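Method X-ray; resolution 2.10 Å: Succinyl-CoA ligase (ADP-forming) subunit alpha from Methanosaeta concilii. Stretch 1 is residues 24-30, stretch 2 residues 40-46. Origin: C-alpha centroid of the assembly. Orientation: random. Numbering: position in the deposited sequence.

Stretch 1, residues 24-30: AIQRMLD
Stretch 2 40-46: PSISAII

No direct hydrogen bond joins the two stretches; the polar link between them is a single water, which donates to Ser41 OG at 3.0 Å and, weakly, to Met28 O at 3.4 Å. The rest of the contact is van der Waals packing, mostly between apolar side chains, with 325 Å² buried over both sides.

Residues 24-30 lie within a longer helix: phi lies between -57° and -64° and psi between -39° and -52° throughout, and i to i+4 bonds fix the turn: Met28 N to Ala24 O, 3.0 Å; Leu29 N to Ile25 O, 3.1 Å; Asp30 N to Gln26 O, 2.9 Å. Beyond reach of the second stretch, Gln26 NE2 makes a weak bond to Asp30 OD1 (3.0 Å, 127°).

The second stretch starts extended at Pro40 (-61/149), bends at Ser41 (-78/-2), extends again at Ile42 (-115/119), and turns a corner at Ser43 (-85/-44) before the strand through Ile46. The closest CA pair is Leu29 with Pro40, 6.0 Å apart. From there the chains run in opposite senses, Pro40 lying near Leu29 and Ile45 near Ile25.

Ile42 (m, t) points toward the helix and has the largest covered area, 79 Å². Its CD1 lies 3.8 Å from Met28 CB, 3.8 Å from Ile25 O, 4.0 Å from Ile25 CG2 and 4.4 Å from Leu29 CG, so one methyl touches three helix residues. Since Ile25 O already accepts from Leu29 N, the methyl covers a carbonyl whose hydrogen bonding is met within the helix.

Two further pairings are apolar carbon-to-carbon contacts. Ile25 (m, t) points toward the second stretch and places CD1 3.8 Å from CG1 of Ile45 (chi1 m, chi2 138°). Leu29 (m, t) has a sideways CA-to-CB bond, but the end of its side chain comes nearer, bringing CD2 3.5 Å from Pro40 CB. Met28 (m, t, p) brings CE within 3.8 Å of Ser41 OG (chi1 p), a van der Waals contact.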

# COMPACT_ATOMS: atom_id res chain seq x y z
N ALA B 24 13.43 -31.58 -22.06
CA ALA B 24 13.35 -33.03 -22.22
C ALA B 24 11.87 -33.46 -22.10
O ALA B 24 11.40 -34.24 -22.92
CB ALA B 24 14.18 -33.71 -21.14
N ILE B 25 11.14 -32.90 -21.11
CA ILE B 25 9.71 -33.15 -20.93
C ILE B 25 8.98 -32.78 -22.23
O ILE B 25 8.24 -33.62 -22.76
CB ILE B 25 9.13 -32.42 -19.70
CG1 ILE B 25 9.64 -33.05 -18.39
CG2 ILE B 25 7.60 -32.41 -19.73
CD1 ILE B 25 9.70 -32.05 -17.16
N GLN B 26 9.22 -31.54 -22.74
CA GLN B 26 8.61 -31.08 -23.98
C GLN B 26 8.94 -31.98 -25.19
O GLN B 26 8.05 -32.23 -26.00
CB GLN B 26 8.93 -29.59 -24.28
CG GLN B 26 8.06 -29.01 -25.42
CD GLN B 26 6.58 -29.10 -25.12
OE1 GLN B 26 6.04 -28.34 -24.31
NE2 GLN B 26 5.90 -30.07 -25.70
N ARG B 27 10.18 -32.47 -25.29
CA ARG B 27 10.63 -33.34 -26.38
C ARG B 27 9.84 -34.64 -26.38
O ARG B 27 9.37 -35.07 -27.44
CB ARG B 27 12.14 -33.63 -26.28
CG ARG B 27 12.98 -32.41 -26.64
CD ARG B 27 14.36 -32.78 -27.06
NE ARG B 27 15.01 -31.64 -27.70
CZ ARG B 27 15.91 -30.87 -27.12
NH1 ARG B 27 16.45 -29.86 -27.77
NH2 ARG B 27 16.27 -31.10 -25.86
N MET B 28 9.64 -35.24 -25.18
CA MET B 28 8.87 -36.48 -25.05
C MET B 28 7.42 -36.27 -25.52
O MET B 28 6.94 -37.02 -26.37
CB MET B 28 8.93 -37.03 -23.62
CG MET B 28 10.27 -37.64 -23.29
SD MET B 28 10.42 -38.22 -21.59
CE MET B 28 9.38 -39.66 -21.63
N LEU B 29 6.77 -35.20 -25.04
CA LEU B 29 5.40 -34.87 -25.41
C LEU B 29 5.25 -34.59 -26.90
O LEU B 29 4.26 -35.02 -27.51
CB LEU B 29 4.88 -33.68 -24.59
CG LEU B 29 4.74 -33.92 -23.10
CD1 LEU B 29 4.51 -32.62 -22.35
CD2 LEU B 29 3.62 -34.91 -22.83
N ASP B 30 6.24 -33.90 -27.49
CA ASP B 30 6.23 -33.57 -28.91
C ASP B 30 6.27 -34.84 -29.77
O ASP B 30 5.58 -34.91 -30.78
CB ASP B 30 7.42 -32.64 -29.24
CG ASP B 30 7.18 -31.16 -28.96
OD1 ASP B 30 6.05 -30.80 -28.57
OD2 ASP B 30 8.11 -30.36 -29.19
N PRO B 40 -0.34 -38.72 -23.41
CA PRO B 40 1.08 -38.40 -23.21
C PRO B 40 1.84 -39.58 -22.57
O PRO B 40 1.25 -40.36 -21.81
CB PRO B 40 1.03 -37.22 -22.24
CG PRO B 40 -0.32 -36.62 -22.45
CD PRO B 40 -1.19 -37.80 -22.61
N SER B 41 3.12 -39.73 -22.89
CA SER B 41 3.94 -40.82 -22.35
C SER B 41 4.41 -40.55 -20.90
O SER B 41 5.13 -41.38 -20.35
CB SER B 41 5.17 -41.01 -23.23
OG SER B 41 5.97 -39.84 -23.23
N ILE B 42 4.06 -39.38 -20.33
CA ILE B 42 4.49 -38.95 -19.00
C ILE B 42 3.28 -38.84 -18.08
O ILE B 42 2.39 -38.03 -18.34
CB ILE B 42 5.24 -37.59 -19.07
CG1 ILE B 42 6.52 -37.69 -19.95
CG2 ILE B 42 5.54 -37.04 -17.66
CD1 ILE B 42 7.13 -36.29 -20.31
N SER B 43 3.28 -39.62 -16.99
CA SER B 43 2.22 -39.59 -15.98
C SER B 43 2.54 -38.47 -14.98
O SER B 43 1.64 -37.72 -14.61
CB SER B 43 2.14 -40.94 -15.26
OG SER B 43 1.59 -41.95 -16.09
N ALA B 44 3.83 -38.34 -14.55
CA ALA B 44 4.24 -37.31 -13.59
C ALA B 44 5.71 -36.94 -13.69
O ALA B 44 6.53 -37.69 -14.24
CB ALA B 44 3.92 -37.74 -12.15
N ILE B 45 6.05 -35.79 -13.10
CA ILE B 45 7.42 -35.32 -12.98
C ILE B 45 7.78 -35.50 -11.51
O ILE B 45 6.94 -35.29 -10.64
CB ILE B 45 7.56 -33.85 -13.43
CG1 ILE B 45 7.11 -33.70 -14.90
CG2 ILE B 45 8.98 -33.32 -13.23
CD1 ILE B 45 6.31 -32.50 -15.11
N ILE B 46 9.03 -35.90 -11.23
CA ILE B 46 9.47 -36.00 -9.86
C ILE B 46 10.48 -34.86 -9.68
O ILE B 46 11.49 -34.81 -10.37
CB ILE B 46 9.99 -37.43 -9.46
CG1 ILE B 46 8.95 -38.52 -9.83
CG2 ILE B 46 10.31 -37.47 -7.96
CD1 ILE B 46 9.49 -39.90 -9.96
O HOH W 1 7.76 -40.26 -25.62